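Local coordinates for immunoreactive 84kD antigen PG93 (Porphyromonas gingivalis, PDB 5M11), which is an essential surface component of the type-IX secretion system, binds calcium and zinc, and probably serves protein transport across the cell envelope, at residues K24-P29 with S66-Y70; Y80-I86 with N97-K102; N113-V118 with K149-K155; G119-Y123 with V132-A136. All blocks are in the same frame, centred on the assembly; numbering follows the deposited sequence.

Contact 1: K24-P29 with S66-Y70; sequences KAVETP and SSIAY
K24 reaches across to the backbone of strand 66-70, where its NZ gives a hydrogen bond of 3.0 Å to the carbonyl O of S66. The ammonium stands above the plane of that carbonyl, at a C=O...N angle of 138°. A bend at chi2 (117°) brings CD and CE of the lysine alongside S66 and S67. Two residues on, V26 sets its branches against two different neighbours. CG2 of V26 meets CG1 of I68 at 3.6 Å and also touches the I68 carbonyl, while CG1, pointing away from the V26 backbone N, lies 3.7 Å from CB of Y70. E27 turns its side chain from the second strand and gives its carboxylate to K45, S278 and the backbone of M275; its carbonyl O lies obliquely beside the Y70 ring. Over one face of that ring comes OG1 of T28, 3.8 Å from CD1 of Y70. P29 lies at the phenol end, its CD 3.4 Å from CZ of Y70, set obliquely to the ring. The two strands run nearly parallel, 9° apart, with their axes 6.9 Å from each other, so side chains rather than a backbone ladder fill the gap. S66 and S67 form a classic beta bulge opposite Y80. First strands of successive four-stranded antiparallel sheets packed in this way are characteristic of neighbouring blades round the axis of a beta-propeller.

Contact 2: Y80-I86 with N97-K102; sequences YYASGNI and NVPALK
Within one beta-propeller blade, I86 of the third strand meets V98 of the fourth. V98 N gives a hydrogen bond of 2.8 Å to I86 O, and CG2 of I86 rests 3.8 Å from CB of V98. The amide of N97 is turned 54° from that of N85. The main partner of N97 ND2 is D87; across the contact N97 ND2 gives a bond of 3.0 Å to N85 OD1, arriving above the carbonyl plane, and a weak one to I86 O. The ND2 of N85 is held by D62, which also receives S83 OG, so both ends of the N85 amide are fixed. The blade is a four-stranded antiparallel meander; after V98 the chain leaves its outermost strand by a short, weakly bonded helical turn that packs back on the type I turn Y81-G84. There CB of L101 lies 3.4 Å from G84 O, and CD1 of L101 touches both CD1 of I86 (3.8 Å) and the edge of the Y80 ring at CE1 (4.0 Å). K102, bent at chi3 and chi4, runs alongside N85, its CD 3.5 Å from N85 ND2, before its amino end leads away.

Contact 3: N113-V118 with K149-K155; sequences NRLLIV and KVTDVAK
R114 and D152 carry the charged part of the contact. The guanidinium grips the carboxylate side-on, R114 NE to D152 OD1 at 2.8 Å and R114 NH2 to D152 OD2 at 3.0 Å, one nitrogen to each oxygen. Both acceptors lie close to the guanidinium plane and are met on the syn side, although the two flat groups are turned 32° against each other. Bends at chi2 (70°) and chi3 (69°) fold the arginine chain back so that NE faces the aspartate. D152 OD1 also takes the backbone N-H of V153 through its anti lone pair at 2.8 Å, and D152 OD2 receives L199 N, which together fix the rotation of the carboxylate.

A neutral hydrogen bond lies beside this pair: N113 ND2 gives to V150 O at 2.8 Å, with the acceptor in its amide plane but the nitrogen above the carbonyl plane. CB of N113 touches T151 O as well. Both strands carry a classic bulge at this level, N113 and R114 opposite A125, T151 and D152 opposite L164.

Apolar contacts fill the rest. CB of L116 lies 4.0 Å from CG1 of V153, while its CD2 rests over the backbone of A154 and K155. At the far end V118 CG2 meets K155 CB at 3.7 Å, the lysine's amino end leading away.

The strands are nearly parallel, 7.0 Å apart between axes, and begin successive propeller blades. Their chemistry is graded: at one end both oxygens of the buried D152 carboxylate are matched by donors, which should favour its ionised form, and at the other the packing is hydrocarbon.

Contact 4: G119-Y123 with V132-A136; sequences GNRAY and VLDVA. With ZN (zinc ion), chain I.
R121, A122 and V132 bury the most surface between these two strands. R121 bends at chi2 (-61°), which brings CD to 3.7 Å from CG1 of V132 and lays the guanidinium over the carboxylate of D134. The two planes are stacked, 28° apart, and R121 NH2 is 3.4 Å from D134 OD1; the oxygen lies well outside the guanidinium plane, so charge attraction rather than an aimed N-H holds the pair. The other oxygen of D134, OD2, binds zinc at 2.1 Å, with E137 also a ligand. With zinc and the R121 guanidinium both close by, this carboxylate probably stays ionised. V132 is also touched on the same face of the sheet by Y123, side by side and pointing the same way, Y123 CE1 to V132 CG1 at 4.0 Å; the phenol hydroxyl is hydrogen-bonded to E174. A122 turns to the other face. Its backbone makes both hydrogen bonds across the contact, A122 N to L133 O at 2.9 Å and L133 N to A122 O at 2.7 Å. Its CB meets CB of L133 and CG2 of V135. This is the antiparallel beta hairpin of strands 121-126 and 129-134, the middle of a four-stranded propeller blade, with D134 of strand 129-134 contributing to a zinc site together with E137.

How the contacts relate
Contacts 1 and 3 each join the first strands of successive blades. Strand 65-71 of contact 1 packs on strand 112-118 of contact 3, I117 CD1 on A69 and L115 on S67 and A69, so the two follow on round the propeller with centres about 15 Å apart. Contact 4 is nested within the loop closed by contact 3 and is bonded to it through L116 O and Y123 N (2.7 Å), their strands being neighbours in one sheet. Contact 2 belongs to the sheet that holds strand 65-71, where S66 N and Y80 O lie 2.8 Å apart. Its I86 and V98 pack against L133 of contact 4. The side chain of V98 is about 11 Å from the bound zinc ion, that of S83 about 8 Å from a bound calcium.

Contact 1: K24-P29 with S66-Y70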
# COMPACT_ATOMS: atom_id res chain seq x y z
N LYS A 24 -18.17 2.17 2.78
CA LYS A 24 -18.89 3.38 3.21
C LYS A 24 -19.40 4.18 2.01
O LYS A 24 -18.82 4.09 0.92
CB LYS A 24 -17.98 4.27 4.08
CG LYS A 24 -18.18 4.03 5.58
CD LYS A 24 -16.93 3.51 6.23
CE LYS A 24 -17.17 3.11 7.66
NZ LYS A 24 -16.02 2.30 8.17
N ALA A 25 -20.47 4.97 2.22
CA ALA A 25 -21.16 5.79 1.22
C ALA A 25 -21.81 7.00 1.87
O ALA A 25 -22.42 6.87 2.94
CB ALA A 25 -22.22 4.96 0.52
N VAL A 26 -21.67 8.18 1.24
CA VAL A 26 -22.19 9.47 1.71
C VAL A 26 -22.82 10.22 0.52
O VAL A 26 -22.16 10.35 -0.53
CB VAL A 26 -21.07 10.34 2.38
CG1 VAL A 26 -21.50 11.79 2.60
CG2 VAL A 26 -20.56 9.73 3.67
N GLU A 27 -24.05 10.75 0.69
CA GLU A 27 -24.71 11.56 -0.34
C GLU A 27 -24.34 13.05 -0.18
O GLU A 27 -24.45 13.58 0.92
CB GLU A 27 -26.24 11.40 -0.33
CG GLU A 27 -26.89 11.99 -1.58
CD GLU A 27 -28.37 12.30 -1.51
OE1 GLU A 27 -29.09 11.57 -0.79
OE2 GLU A 27 -28.81 13.24 -2.21
N THR A 28 -23.95 13.70 -1.29
CA THR A 28 -23.58 15.12 -1.46
C THR A 28 -24.62 15.71 -2.43
O THR A 28 -25.08 14.93 -3.27
CB THR A 28 -22.11 15.18 -1.96
OG1 THR A 28 -21.24 14.97 -0.85
CG2 THR A 28 -21.74 16.47 -2.73
N PRO A 29 -25.00 17.02 -2.39
CA PRO A 29 -26.00 17.54 -3.36
C PRO A 29 -25.70 17.20 -4.82
O PRO A 29 -26.65 16.89 -5.54
CB PRO A 29 -25.96 19.05 -3.15
CG PRO A 29 -25.53 19.21 -1.73
CD PRO A 29 -24.57 18.08 -1.46
N SER A 66 -11.13 5.81 7.51
CA SER A 66 -11.87 4.98 8.46
C SER A 66 -13.37 5.31 8.47
O SER A 66 -14.15 4.52 9.00
CB SER A 66 -11.28 5.16 9.86
OG SER A 66 -11.94 4.43 10.88
N SER A 67 -13.78 6.46 7.93
CA SER A 67 -15.18 6.93 7.87
C SER A 67 -15.27 8.36 7.29
O SER A 67 -14.30 9.11 7.34
CB SER A 67 -15.82 6.92 9.25
OG SER A 67 -17.15 7.39 9.20
N ILE A 68 -16.46 8.73 6.81
CA ILE A 68 -16.75 10.06 6.26
C ILE A 68 -18.17 10.52 6.58
O ILE A 68 -19.05 9.70 6.86
CB ILE A 68 -16.51 10.10 4.72
CG1 ILE A 68 -17.09 8.84 4.02
CG2 ILE A 68 -15.04 10.33 4.39
CD1 ILE A 68 -17.23 8.96 2.45
N ALA A 69 -18.41 11.84 6.51
CA ALA A 69 -19.75 12.43 6.66
C ALA A 69 -19.78 13.85 6.08
O ALA A 69 -18.73 14.50 6.03
CB ALA A 69 -20.21 12.41 8.11
N TYR A 70 -20.96 14.31 5.61
CA TYR A 70 -21.13 15.60 4.96
C TYR A 70 -21.93 16.59 5.80
O TYR A 70 -22.93 16.23 6.40
CB TYR A 70 -21.81 15.39 3.59
CG TYR A 70 -22.14 16.64 2.79
CD1 TYR A 70 -21.14 17.32 2.09
CD2 TYR A 70 -23.45 17.07 2.65
CE1 TYR A 70 -21.44 18.46 1.33
CE2 TYR A 70 -23.76 18.21 1.90
CZ TYR A 70 -22.75 18.90 1.25
OH TYR A 70 -23.08 20.01 0.48

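Contact 2: Y80-I86 with N97-K102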
# COMPACT_ATOMS: atom_id res chain seq x y z
N TYR A 80 -12.39 11.13 8.42
CA TYR A 80 -11.72 10.60 9.61
C TYR A 80 -10.86 9.39 9.18
O TYR A 80 -11.34 8.45 8.54
CB TYR A 80 -12.71 10.26 10.74
CG TYR A 80 -12.04 9.71 11.98
CD1 TYR A 80 -11.59 10.56 12.98
CD2 TYR A 80 -11.80 8.34 12.12
CE1 TYR A 80 -10.93 10.06 14.11
CE2 TYR A 80 -11.14 7.83 13.24
CZ TYR A 80 -10.70 8.69 14.23
OH TYR A 80 -10.02 8.20 15.32
N TYR A 81 -9.59 9.45 9.57
CA TYR A 81 -8.57 8.46 9.25
C TYR A 81 -8.37 7.42 10.35
O TYR A 81 -8.59 7.72 11.51
CB TYR A 81 -7.24 9.19 8.99
CG TYR A 81 -7.28 10.07 7.76
CD1 TYR A 81 -7.02 9.54 6.50
CD2 TYR A 81 -7.59 11.42 7.86
CE1 TYR A 81 -7.07 10.35 5.36
CE2 TYR A 81 -7.63 12.24 6.73
CZ TYR A 81 -7.37 11.70 5.48
OH TYR A 81 -7.38 12.50 4.37
N ALA A 82 -7.90 6.22 9.97
CA ALA A 82 -7.58 5.11 10.88
C ALA A 82 -6.54 5.53 11.94
O ALA A 82 -6.55 5.04 13.05
CB ALA A 82 -7.05 3.93 10.08
N SER A 83 -5.67 6.48 11.58
CA SER A 83 -4.63 6.98 12.46
C SER A 83 -5.15 8.01 13.48
O SER A 83 -4.35 8.61 14.20
CB SER A 83 -3.54 7.62 11.61
OG SER A 83 -3.97 8.84 11.03
N GLY A 84 -6.46 8.27 13.49
CA GLY A 84 -7.04 9.29 14.35
C GLY A 84 -7.05 10.68 13.74
O GLY A 84 -7.65 11.61 14.29
N ASN A 85 -6.39 10.85 12.58
CA ASN A 85 -6.36 12.13 11.88
C ASN A 85 -7.71 12.51 11.28
O ASN A 85 -8.53 11.64 10.96
CB ASN A 85 -5.32 12.08 10.77
CG ASN A 85 -4.55 13.35 10.58
OD1 ASN A 85 -4.98 14.45 10.94
ND2 ASN A 85 -3.40 13.21 9.96
N ILE A 86 -7.94 13.81 11.09
CA ILE A 86 -9.14 14.40 10.51
C ILE A 86 -8.75 15.42 9.44
O ILE A 86 -7.80 16.20 9.61
CB ILE A 86 -10.02 15.07 11.61
CG1 ILE A 86 -10.64 14.04 12.58
CG2 ILE A 86 -11.07 16.00 11.02
CD1 ILE A 86 -10.73 14.52 13.99
N ASN A 97 -6.52 20.36 7.90
CA ASN A 97 -6.14 19.28 8.82
C ASN A 97 -6.57 19.55 10.27
O ASN A 97 -6.47 20.68 10.75
CB ASN A 97 -4.62 19.02 8.76
CG ASN A 97 -4.19 17.62 9.16
OD1 ASN A 97 -3.09 17.41 9.69
ND2 ASN A 97 -5.03 16.62 8.89
N VAL A 98 -7.03 18.50 10.98
CA VAL A 98 -7.38 18.59 12.41
C VAL A 98 -6.64 17.39 13.08
O VAL A 98 -7.23 16.31 13.25
CB VAL A 98 -8.92 18.63 12.67
CG1 VAL A 98 -9.23 18.92 14.12
CG2 VAL A 98 -9.63 19.65 11.78
N PRO A 99 -5.32 17.54 13.40
CA PRO A 99 -4.54 16.39 13.91
C PRO A 99 -4.53 16.18 15.43
O PRO A 99 -3.75 15.34 15.90
CB PRO A 99 -3.12 16.71 13.45
CG PRO A 99 -3.06 18.19 13.39
CD PRO A 99 -4.45 18.73 13.19
N ALA A 100 -5.36 16.93 16.19
CA ALA A 100 -5.44 16.87 17.66
C ALA A 100 -5.59 15.45 18.21
O ALA A 100 -4.91 15.13 19.19
CB ALA A 100 -6.59 17.72 18.15
N LEU A 101 -6.45 14.59 17.59
CA LEU A 101 -6.69 13.22 18.07
C LEU A 101 -5.51 12.33 17.79
O LEU A 101 -5.13 11.59 18.68
CB LEU A 101 -7.97 12.58 17.49
CG LEU A 101 -9.32 13.18 17.96
CD1 LEU A 101 -10.48 12.53 17.24
CD2 LEU A 101 -9.51 13.01 19.46
N LYS A 102 -4.93 12.41 16.58
CA LYS A 102 -3.78 11.60 16.18
C LYS A 102 -2.55 11.97 17.04
O LYS A 102 -1.79 11.07 17.46
CB LYS A 102 -3.49 11.81 14.67
CG LYS A 102 -2.11 11.36 14.17
CD LYS A 102 -1.72 11.96 12.82
CE LYS A 102 -1.19 13.38 12.89
NZ LYS A 102 0.24 13.44 13.33

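Contact 3: N113-V118 with K149-K155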
# COMPACT_ATOMS: atom_id res chain seq x y z
N ASN A 113 -16.81 4.69 16.07
CA ASN A 113 -18.07 3.97 16.10
C ASN A 113 -19.17 4.82 15.46
O ASN A 113 -20.04 4.27 14.79
CB ASN A 113 -18.43 3.59 17.56
CG ASN A 113 -17.32 2.89 18.34
OD1 ASN A 113 -16.71 1.89 17.91
ND2 ASN A 113 -17.03 3.41 19.52
N ARG A 114 -19.12 6.16 15.66
CA ARG A 114 -20.12 7.06 15.08
C ARG A 114 -19.52 8.42 14.72
O ARG A 114 -18.75 9.00 15.49
CB ARG A 114 -21.33 7.24 16.04
CG ARG A 114 -22.53 7.97 15.45
CD ARG A 114 -23.28 7.18 14.39
NE ARG A 114 -24.00 6.02 14.94
CZ ARG A 114 -24.36 4.95 14.22
NH1 ARG A 114 -24.07 4.88 12.93
NH2 ARG A 114 -25.03 3.95 14.79
N LEU A 115 -19.86 8.91 13.52
CA LEU A 115 -19.49 10.23 13.01
C LEU A 115 -20.79 10.91 12.69
O LEU A 115 -21.35 10.70 11.62
CB LEU A 115 -18.55 10.11 11.79
CG LEU A 115 -18.05 11.35 11.03
CD1 LEU A 115 -17.77 12.53 11.94
CD2 LEU A 115 -16.82 11.01 10.22
N LEU A 116 -21.31 11.63 13.67
CA LEU A 116 -22.58 12.31 13.59
C LEU A 116 -22.40 13.80 13.28
O LEU A 116 -21.83 14.52 14.08
CB LEU A 116 -23.30 12.12 14.94
CG LEU A 116 -24.69 12.71 15.04
CD1 LEU A 116 -25.71 11.88 14.27
CD2 LEU A 116 -25.10 12.84 16.48
N ILE A 117 -22.91 14.27 12.13
CA ILE A 117 -22.84 15.71 11.79
C ILE A 117 -24.21 16.37 12.03
O ILE A 117 -25.19 16.04 11.35
CB ILE A 117 -22.32 15.98 10.35
CG1 ILE A 117 -20.86 15.51 10.20
CG2 ILE A 117 -22.53 17.45 9.99
CD1 ILE A 117 -20.18 15.87 8.95
N VAL A 118 -24.28 17.27 13.02
CA VAL A 118 -25.50 18.03 13.36
C VAL A 118 -25.17 19.50 13.13
O VAL A 118 -24.35 20.05 13.86
CB VAL A 118 -25.99 17.77 14.81
CG1 VAL A 118 -27.30 18.49 15.07
CG2 VAL A 118 -26.11 16.29 15.10
N LYS A 149 -14.05 4.08 25.63
CA LYS A 149 -14.81 3.72 24.45
C LYS A 149 -16.23 4.23 24.65
O LYS A 149 -16.82 3.94 25.69
CB LYS A 149 -14.78 2.19 24.20
CG LYS A 149 -15.44 1.77 22.89
CD LYS A 149 -15.40 0.28 22.66
CE LYS A 149 -16.55 -0.20 21.80
NZ LYS A 149 -17.86 -0.15 22.52
N VAL A 150 -16.71 5.07 23.71
CA VAL A 150 -18.07 5.62 23.62
C VAL A 150 -18.71 4.92 22.41
O VAL A 150 -18.34 5.16 21.27
CB VAL A 150 -18.12 7.17 23.52
CG1 VAL A 150 -19.53 7.66 23.16
CG2 VAL A 150 -17.65 7.81 24.81
N THR A 151 -19.64 4.01 22.68
CA THR A 151 -20.34 3.17 21.72
C THR A 151 -21.15 3.98 20.66
O THR A 151 -21.11 3.59 19.48
CB THR A 151 -21.20 2.21 22.53
OG1 THR A 151 -20.31 1.39 23.30
CG2 THR A 151 -22.12 1.35 21.69
N ASP A 152 -21.87 5.05 21.03
CA ASP A 152 -22.68 5.81 20.07
C ASP A 152 -23.04 7.21 20.59
O ASP A 152 -22.88 7.47 21.78
CB ASP A 152 -23.97 5.04 19.73
CG ASP A 152 -24.43 5.18 18.29
OD1 ASP A 152 -24.24 6.27 17.70
OD2 ASP A 152 -25.02 4.23 17.76
N VAL A 153 -23.53 8.09 19.70
CA VAL A 153 -23.92 9.43 20.09
C VAL A 153 -25.20 9.85 19.30
O VAL A 153 -25.46 9.37 18.18
CB VAL A 153 -22.75 10.47 19.96
CG1 VAL A 153 -22.27 10.67 18.52
CG2 VAL A 153 -23.08 11.80 20.64
N ALA A 154 -26.03 10.70 19.95
CA ALA A 154 -27.25 11.22 19.39
C ALA A 154 -27.52 12.64 19.95
O ALA A 154 -27.31 12.91 21.12
CB ALA A 154 -28.41 10.29 19.66
N LYS A 155 -27.97 13.54 19.08
CA LYS A 155 -28.27 14.89 19.47
C LYS A 155 -29.78 15.03 19.53
O LYS A 155 -30.49 14.56 18.64
CB LYS A 155 -27.60 15.86 18.47
CG LYS A 155 -27.75 17.34 18.74
CD LYS A 155 -26.93 17.87 19.89
CE LYS A 155 -26.98 19.39 19.91
NZ LYS A 155 -28.33 19.91 20.26

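Contact 4: G119-Y123 with V132-A136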
# COMPACT_ATOMS: atom_id res chain seq x y z
N GLY A 119 -25.75 20.08 12.10
CA GLY A 119 -25.50 21.48 11.74
C GLY A 119 -24.05 21.76 11.37
O GLY A 119 -23.56 21.28 10.34
N ASN A 120 -23.36 22.53 12.21
CA ASN A 120 -21.97 22.88 11.93
C ASN A 120 -21.02 22.25 12.99
O ASN A 120 -19.88 22.68 13.16
CB ASN A 120 -21.79 24.42 11.79
CG ASN A 120 -22.17 25.22 13.00
OD1 ASN A 120 -22.34 24.70 14.12
ND2 ASN A 120 -22.30 26.53 12.82
N ARG A 121 -21.50 21.18 13.65
CA ARG A 121 -20.69 20.41 14.59
C ARG A 121 -20.66 18.98 14.15
O ARG A 121 -21.65 18.49 13.61
CB ARG A 121 -21.22 20.49 16.06
CG ARG A 121 -20.96 21.80 16.82
CD ARG A 121 -19.50 22.17 17.01
NE ARG A 121 -19.34 23.41 17.79
CZ ARG A 121 -19.19 24.63 17.27
NH1 ARG A 121 -19.05 25.68 18.07
NH2 ARG A 121 -19.20 24.81 15.95
N ALA A 122 -19.55 18.29 14.40
CA ALA A 122 -19.46 16.85 14.18
C ALA A 122 -19.13 16.21 15.51
O ALA A 122 -18.31 16.75 16.25
CB ALA A 122 -18.43 16.52 13.13
N TYR A 123 -19.82 15.12 15.85
CA TYR A 123 -19.59 14.38 17.09
C TYR A 123 -18.99 13.08 16.74
O TYR A 123 -19.60 12.31 16.00
CB TYR A 123 -20.88 14.18 17.89
CG TYR A 123 -21.59 15.47 18.18
CD1 TYR A 123 -21.32 16.19 19.34
CD2 TYR A 123 -22.49 16.02 17.27
CE1 TYR A 123 -21.92 17.42 19.59
CE2 TYR A 123 -23.11 17.23 17.51
CZ TYR A 123 -22.83 17.92 18.68
OH TYR A 123 -23.47 19.11 18.91
N VAL A 132 -15.96 16.72 19.99
CA VAL A 132 -16.78 17.72 19.31
C VAL A 132 -15.87 18.43 18.34
O VAL A 132 -14.89 19.08 18.74
CB VAL A 132 -17.52 18.70 20.25
CG1 VAL A 132 -18.50 19.56 19.46
CG2 VAL A 132 -18.25 17.96 21.33
N LEU A 133 -16.20 18.31 17.06
CA LEU A 133 -15.44 18.93 16.03
C LEU A 133 -16.18 20.13 15.50
O LEU A 133 -17.39 20.06 15.23
CB LEU A 133 -15.14 17.91 14.93
CG LEU A 133 -14.60 18.37 13.59
CD1 LEU A 133 -13.25 19.04 13.72
CD2 LEU A 133 -14.51 17.20 12.66
N ASP A 134 -15.46 21.27 15.42
CA ASP A 134 -15.95 22.50 14.85
C ASP A 134 -15.47 22.48 13.39
O ASP A 134 -14.32 22.80 13.08
CB ASP A 134 -15.49 23.72 15.66
CG ASP A 134 -15.95 25.07 15.14
OD1 ASP A 134 -16.47 25.13 14.00
OD2 ASP A 134 -15.77 26.07 15.86
N VAL A 135 -16.36 22.02 12.51
CA VAL A 135 -16.13 21.84 11.09
C VAL A 135 -15.74 23.18 10.43
O VAL A 135 -14.73 23.20 9.75
CB VAL A 135 -17.37 21.18 10.42
CG1 VAL A 135 -17.11 20.94 8.94
CG2 VAL A 135 -17.76 19.88 11.14
N ALA A 136 -16.49 24.29 10.64
CA ALA A 136 -16.14 25.59 10.02
C ALA A 136 -14.74 26.08 10.37
O ALA A 136 -14.07 26.64 9.51
CB ALA A 136 -17.14 26.65 10.44
ZN ZN I . -16.66 27.89 15.24